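Local coordinates for SusD superfamily protein (Parabacteroides distasonis, PDB 3OTN) that is a putative outer-membrane protein of the SusD family that probably binds carbohydrate for nutrient uptake, at residues R219-E222 with V223-N227; R359-D362 with V363-Y367. All coordinates share one frame; numbering follows the deposited sequence.

Contact 1: residues R219-E222 with V223-N227; sequences RSLE and VIKSN
Leu221 and Lys225 lie one turn apart on the last turns of helix 210-225. The link between them is the bond from Lys225 N to Leu221 O, 2.8 Å long. Lys225 also lays its CG 3.4 Å from Leu221 O before its chain bends at chi2 (-56°), which brings CE to 4.2 Å from Leu221 CD1. The same methyl lies 4.4 Å from Ile224 CD1, so the leucine tip is near both side chains at a loose van der Waals distance. Ile224 carries CG1 beside its backbone N, and from there CG1 runs back over the preceding turn to sit 3.5 Å from Ser220 O, the acceptor of Ile224 N.

Another side of the helix bears Val223, whose CG2 leans toward Arg219 O, and the carboxylate and guanidinium chains of Glu222 and Arg219. The polar ends of these two chains pair outside the segments: Glu222 OE1 forms a salt bridge with Lys191 of helix 187-202, while Arg219 forms one through NE with Glu172 and another through NH1 with Glu215.

At the end of the turn Ser226 N donates to Glu222 O, with a less straight N-H...O angle of 137°. Ser226 OG turns back to donate to Val223 O at 2.7 Å, and it also accepts from Glu228 N. Asn227 then leaves helical geometry with positive phi (60°). The arrangement is that of an alpha-helical C-terminus, where a serine hydroxyl binds a last-turn carbonyl before a residue in the left-handed helical region.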
ATOM      1  N   ARG A 219       3.413   0.332  19.283  1.00 24.56           N
ATOM      2  CA  ARG A 219       3.524  -0.799  18.367  1.00 22.60           C
ATOM      3  C   ARG A 219       4.717  -0.721  17.442  1.00 21.82           C
ATOM      4  O   ARG A 219       5.412  -1.700  17.271  1.00 20.43           O
ATOM      5  CB  ARG A 219       2.251  -1.017  17.549  1.00 21.20           C
ATOM      6  CG  ARG A 219       1.193  -1.853  18.261  1.00 27.29           C
ATOM      7  CD  ARG A 219       0.773  -1.289  19.540  1.00 24.50           C
ATOM      8  NE  ARG A 219      -0.222  -2.082  20.235  1.00 25.54           N
ATOM      9  CZ  ARG A 219      -1.054  -1.591  21.153  1.00 22.68           C
ATOM     10  NH1 ARG A 219      -1.023  -0.305  21.494  1.00 28.72           N
ATOM     11  NH2 ARG A 219      -1.910  -2.400  21.754  1.00 27.85           N
ATOM     12  N   SER A 220       4.917   0.429  16.816  1.00 21.68           N
ATOM     13  CA  SER A 220       6.073   0.611  15.935  1.00 21.32           C
ATOM     14  C   SER A 220       7.391   0.488  16.712  1.00 23.30           C
ATOM     15  O   SER A 220       8.368  -0.076  16.180  1.00 22.75           O
ATOM     16  CB  SER A 220       5.955   1.922  15.138  1.00 19.50           C
ATOM     17  OG  SER A 220       5.644   2.996  16.000  1.00 24.74           O
ATOM     18  N   LEU A 221       7.420   0.993  17.961  1.00 22.73           N
ATOM     19  CA  LEU A 221       8.600   0.868  18.818  1.00 23.12           C
ATOM     20  C   LEU A 221       8.903  -0.598  19.125  1.00 23.64           C
ATOM     21  O   LEU A 221      10.073  -0.991  19.112  1.00 21.72           O
ATOM     22  CB  LEU A 221       8.456   1.627  20.133  1.00 25.92           C
ATOM     23  CG  LEU A 221       9.732   1.786  20.971  1.00 27.45           C
ATOM     24  CD1 LEU A 221      10.831   2.442  20.179  1.00 26.80           C
ATOM     25  CD2 LEU A 221       9.423   2.622  22.209  1.00 21.72           C
ATOM     26  N   GLU A 222       7.858  -1.402  19.359  1.00 26.61           N
ATOM     27  CA  GLU A 222       8.032  -2.853  19.568  1.00 27.07           C
ATOM     28  C   GLU A 222       8.735  -3.488  18.367  1.00 25.97           C
ATOM     29  O   GLU A 222       9.655  -4.306  18.546  1.00 24.09           O
ATOM     30  CB  GLU A 222       6.696  -3.561  19.904  1.00 26.83           C
ATOM     31  CG  GLU A 222       6.225  -3.325  21.373  1.00 33.96           C
ATOM     32  CD  GLU A 222       4.744  -3.686  21.672  1.00 43.15           C
ATOM     33  OE1 GLU A 222       4.018  -4.158  20.796  1.00 42.21           O
ATOM     34  OE2 GLU A 222       4.285  -3.486  22.821  1.00 55.14           O
ATOM     35  N   VAL A 223       8.333  -3.100  17.147  1.00 23.76           N
ATOM     36  CA  VAL A 223       8.971  -3.635  15.937  1.00 23.40           C
ATOM     37  C   VAL A 223      10.463  -3.253  15.880  1.00 21.56           C
ATOM     38  O   VAL A 223      11.301  -4.078  15.530  1.00 24.89           O
ATOM     39  CB  VAL A 223       8.242  -3.190  14.625  1.00 21.23           C
ATOM     40  CG1 VAL A 223       8.972  -3.728  13.369  1.00 22.22           C
ATOM     41  CG2 VAL A 223       6.785  -3.686  14.615  1.00 21.00           C
ATOM     42  N   ILE A 224      10.768  -2.003  16.196  1.00 23.06           N
ATOM     43  CA  ILE A 224      12.160  -1.521  16.267  1.00 26.17           C
ATOM     44  C   ILE A 224      12.961  -2.334  17.291  1.00 27.25           C
ATOM     45  O   ILE A 224      14.021  -2.870  16.975  1.00 27.31           O
ATOM     46  CB  ILE A 224      12.228  -0.008  16.614  1.00 26.09           C
ATOM     47  CG1 ILE A 224      11.626   0.826  15.485  1.00 22.75           C
ATOM     48  CG2 ILE A 224      13.693   0.459  16.878  1.00 23.03           C
ATOM     49  CD1 ILE A 224      11.416   2.331  15.852  1.00 24.63           C
ATOM     50  N   LYS A 225      12.440  -2.436  18.510  1.00 27.87           N
ATOM     51  CA  LYS A 225      13.141  -3.131  19.613  1.00 29.89           C
ATOM     52  C   LYS A 225      13.296  -4.630  19.397  1.00 30.41           C
ATOM     53  O   LYS A 225      14.176  -5.233  19.980  1.00 31.23           O
ATOM     54  CB  LYS A 225      12.425  -2.909  20.956  1.00 33.25           C
ATOM     55  CG  LYS A 225      12.472  -1.457  21.506  1.00 39.70           C
ATOM     56  CD  LYS A 225      13.872  -0.904  21.663  1.00 48.19           C
ATOM     57  CE  LYS A 225      13.840   0.457  22.364  1.00 52.73           C
ATOM     58  NZ  LYS A 225      15.149   1.145  22.236  1.00 58.49           N
ATOM     59  N   SER A 226      12.450  -5.220  18.563  1.00 26.85           N
ATOM     60  CA  SER A 226      12.557  -6.636  18.228  1.00 28.08           C
ATOM     61  C   SER A 226      13.863  -7.029  17.541  1.00 29.22           C
ATOM     62  O   SER A 226      14.266  -8.169  17.666  1.00 29.52           O
ATOM     63  CB  SER A 226      11.388  -7.082  17.343  1.00 27.23           C
ATOM     64  OG  SER A 226      11.583  -6.689  15.985  1.00 25.59           O
ATOM     65  N   ASN A 227      14.516  -6.112  16.815  1.00 30.89           N
ATOM     66  CA  ASN A 227      15.756  -6.436  16.069  1.00 31.86           C
ATOM     67  C   ASN A 227      15.562  -7.531  15.010  1.00 30.70           C
ATOM     68  O   ASN A 227      16.515  -8.133  14.585  1.00 31.77           O
ATOM     69  CB  ASN A 227      16.922  -6.876  17.001  1.00 33.86           C
ATOM     70  CG  ASN A 227      17.300  -5.839  18.018  1.00 42.02           C
ATOM     71  OD1 ASN A 227      17.461  -4.667  17.697  1.00 49.25           O
ATOM     72  ND2 ASN A 227      17.502  -6.277  19.261  1.00 52.08           N
TER

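Contact 2: residues R359-D362 with V363-Y367; sequences RYTD and VLLMY. With EDO (1,2-ethanediol), chain S.
Tyr360 and Leu364 meet through a CH-pi contact: Leu364 CD2 stands 3.6 Å above the plane of the phenol ring, offset toward its rim, with Tyr360 CZ the nearest ring atom at 3.7 Å. The ring reaches this position because Tyr360 CG is anti to the backbone N (chi1 -166°), while Leu364 CG sits beside its own N and only 3.3 Å from Tyr360 O. The bond from Leu364 N to that carbonyl, 170° at the hydrogen, sets the one-turn spacing of the pair. At the ring's outer end, Tyr360 OH shares a hydrogen bond of 3.0 Å with O2 of a bound 1,2-ethanediol, probably from the crystallisation liquor.

Two further pairs follow the same i to i+4 spacing. Thr361 and Leu365 point the same way side by side, CG2 to CD1 at 4.0 Å. Asp362 and selenomethionine Met366 cross at an angle, with Asp362 OD1 3.6 Å from Met366 CG, and Met366 N bonds Asp362 O at 2.8 Å.

The second shell fixes the polar ends. Asp362 is held by salt bridges from OD1 to Arg414 and from OD2 to Lys423, which tie each carboxylate oxygen to a different base and would favour the charged form. Thr361 OG1 bonds Glu248 and Arg392. This is the opening of helix 360-375 within the RagB/SusD family region: its first two turns, stitched by i to i+4 side-chain pairs, with salt bridges from the buried Arg359, at the N-cap position, and the buried Asp362 tying the helix start to Glu248, Glu421, Lys423 and, on helix 403-418, Arg414.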
ATOM      1  N   ARG A 359       6.785  -2.449   5.028  1.00 19.10           N
ATOM      2  CA  ARG A 359       8.221  -2.628   5.166  1.00 19.28           C
ATOM      3  C   ARG A 359       8.740  -1.741   6.304  1.00 17.27           C
ATOM      4  O   ARG A 359       8.073  -0.841   6.761  1.00 17.77           O
ATOM      5  CB  ARG A 359       8.954  -2.366   3.854  1.00 19.23           C
ATOM      6  CG  ARG A 359       8.970  -0.922   3.348  1.00 19.46           C
ATOM      7  CD  ARG A 359       9.714  -0.906   2.054  1.00 20.41           C
ATOM      8  NE  ARG A 359       9.797   0.397   1.365  1.00 18.94           N
ATOM      9  CZ  ARG A 359      10.880   1.175   1.291  1.00 17.63           C
ATOM     10  NH1 ARG A 359      12.006   0.849   1.927  1.00 22.44           N
ATOM     11  NH2 ARG A 359      10.858   2.292   0.536  1.00 17.84           N
ATOM     12  N   TYR A 360       9.913  -2.064   6.799  1.00 17.35           N
ATOM     13  CA  TYR A 360      10.469  -1.407   7.985  1.00 19.28           C
ATOM     14  C   TYR A 360      10.623   0.094   7.867  1.00 20.57           C
ATOM     15  O   TYR A 360      10.371   0.820   8.853  1.00 22.10           O
ATOM     16  CB  TYR A 360      11.813  -2.051   8.299  1.00 21.08           C
ATOM     17  CG  TYR A 360      12.423  -1.780   9.648  1.00 18.41           C
ATOM     18  CD1 TYR A 360      11.689  -1.917  10.810  1.00 21.11           C
ATOM     19  CD2 TYR A 360      13.777  -1.522   9.753  1.00 20.46           C
ATOM     20  CE1 TYR A 360      12.285  -1.747  12.037  1.00 21.28           C
ATOM     21  CE2 TYR A 360      14.384  -1.350  10.972  1.00 24.77           C
ATOM     22  CZ  TYR A 360      13.638  -1.467  12.105  1.00 24.81           C
ATOM     23  OH  TYR A 360      14.233  -1.282  13.306  1.00 27.12           O
ATOM     24  N   THR A 361      11.004   0.592   6.691  1.00 19.11           N
ATOM     25  CA  THR A 361      11.121   2.075   6.529  1.00 20.80           C
ATOM     26  C   THR A 361       9.822   2.817   6.882  1.00 20.14           C
ATOM     27  O   THR A 361       9.853   3.827   7.594  1.00 20.12           O
ATOM     28  CB  THR A 361      11.632   2.502   5.139  1.00 18.62           C
ATOM     29  OG1 THR A 361      12.961   2.021   4.952  1.00 18.90           O
ATOM     30  CG2 THR A 361      11.637   4.051   4.983  1.00 16.43           C
ATOM     31  N   ASP A 362       8.692   2.283   6.423  1.00 21.47           N
ATOM     32  CA  ASP A 362       7.357   2.818   6.707  1.00 22.66           C
ATOM     33  C   ASP A 362       7.102   2.790   8.213  1.00 21.46           C
ATOM     34  O   ASP A 362       6.672   3.776   8.786  1.00 19.68           O
ATOM     35  CB  ASP A 362       6.320   1.949   5.982  1.00 24.02           C
ATOM     36  CG  ASP A 362       4.889   2.522   5.979  1.00 31.15           C
ATOM     37  OD1 ASP A 362       4.578   3.623   6.529  1.00 26.17           O
ATOM     38  OD2 ASP A 362       4.044   1.814   5.360  1.00 36.13           O
ATOM     39  N   VAL A 363       7.454   1.684   8.854  1.00 21.65           N
ATOM     40  CA  VAL A 363       7.217   1.542  10.289  1.00 20.94           C
ATOM     41  C   VAL A 363       8.055   2.570  11.074  1.00 19.87           C
ATOM     42  O   VAL A 363       7.546   3.166  12.005  1.00 22.70           O
ATOM     43  CB  VAL A 363       7.462   0.133  10.800  1.00 20.96           C
ATOM     44  CG1 VAL A 363       7.310   0.088  12.345  1.00 21.67           C
ATOM     45  CG2 VAL A 363       6.495  -0.846  10.139  1.00 18.54           C
ATOM     46  N   LEU A 364       9.323   2.745  10.711  1.00 18.62           N
ATOM     47  CA  LEU A 364      10.179   3.765  11.333  1.00 18.66           C
ATOM     48  C   LEU A 364       9.586   5.196  11.209  1.00 18.44           C
ATOM     49  O   LEU A 364       9.521   5.958  12.191  1.00 19.44           O
ATOM     50  CB  LEU A 364      11.573   3.746  10.709  1.00 20.41           C
ATOM     51  CG  LEU A 364      12.443   2.487  10.862  1.00 22.90           C
ATOM     52  CD1 LEU A 364      13.878   2.746  10.412  1.00 16.22           C
ATOM     53  CD2 LEU A 364      12.404   2.003  12.300  1.00 17.11           C
ATOM     54  N   LEU A 365       9.130   5.548  10.015  1.00 18.23           N
ATOM     55  CA  LEU A 365       8.548   6.875   9.820  1.00 18.26           C
ATOM     56  C   LEU A 365       7.191   6.985  10.540  1.00 19.47           C
ATOM     57  O   LEU A 365       6.857   8.047  11.024  1.00 23.02           O
ATOM     58  CB  LEU A 365       8.420   7.183   8.335  1.00 17.70           C
ATOM     59  CG  LEU A 365       9.771   7.371   7.629  1.00 18.18           C
ATOM     60  CD1 LEU A 365       9.561   7.337   6.111  1.00 22.38           C
ATOM     61  CD2 LEU A 365      10.389   8.706   8.054  1.00 19.12           C
HETATM   62  N   MSE A 366       6.415   5.897  10.625  1.00 18.78           N
HETATM   63  CA  MSE A 366       5.195   5.886  11.457  1.00 19.42           C
HETATM   64  C   MSE A 366       5.512   6.089  12.926  1.00 20.97           C
HETATM   65  O   MSE A 366       4.773   6.799  13.597  1.00 19.34           O
HETATM   66  CB  MSE A 366       4.376   4.605  11.258  1.00 18.69           C
HETATM   67  CG  MSE A 366       3.698   4.535   9.907  1.00 24.11           C
HETATM   68 SE   MSE A 366       2.314   3.160   9.914  0.75 22.88          SE
HETATM   69  CE  MSE A 366       3.402   1.598  10.127  1.00 25.44           C
ATOM     70  N   TYR A 367       6.611   5.500  13.419  1.00 20.14           N
ATOM     71  CA  TYR A 367       7.057   5.792  14.789  1.00 20.67           C
ATOM     72  C   TYR A 367       7.371   7.279  14.976  1.00 22.59           C
ATOM     73  O   TYR A 367       6.847   7.892  15.923  1.00 21.49           O
ATOM     74  CB  TYR A 367       8.266   4.962  15.267  1.00 20.32           C
ATOM     75  CG  TYR A 367       8.686   5.376  16.686  1.00 21.00           C
ATOM     76  CD1 TYR A 367       8.017   4.895  17.807  1.00 26.37           C
ATOM     77  CD2 TYR A 367       9.714   6.296  16.889  1.00 22.83           C
ATOM     78  CE1 TYR A 367       8.371   5.325  19.102  1.00 24.10           C
ATOM     79  CE2 TYR A 367      10.084   6.706  18.164  1.00 25.14           C
ATOM     80  CZ  TYR A 367       9.397   6.213  19.266  1.00 27.18           C
ATOM     81  OH  TYR A 367       9.756   6.629  20.514  1.00 26.27           O
TER
HETATM   82  C1  EDO S 632      16.495   2.431  14.754  1.00 49.94           C
HETATM   83  O1  EDO S 632      17.318   3.556  15.086  1.00 49.23           O
HETATM   84  C2  EDO S 632      16.669   2.087  13.280  1.00 48.29           C
HETATM   85  O2  EDO S 632      16.511   0.673  13.102  1.00 57.68           O

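How the contacts relate
Contacts 1 and 2 belong to two helices, 210-225 and 360-375, that pack against each other, with contact centres about 10 Å apart. Their interface runs through small and apolar groups: Ile224 CG1 lies 3.5 Å from Leu364 CD2, Ser220 CB lies 3.6 Å from Val363 CG1, and Ser220 OG comes within 3.4 Å of Tyr367 CB. The Leu364 methyl that lies over one face of the Tyr360 ring therefore also meets Ile224, while Tyr360 OH approaches Ile224 CA at 3.6 Å. The 1,2-ethanediol lies beside this junction, about 4 Å from the Ile224 side chain between nearest atoms, and is also hydrogen-bonded to Gln381 and Gln388; whether the spot matters for sugar binding is unknown.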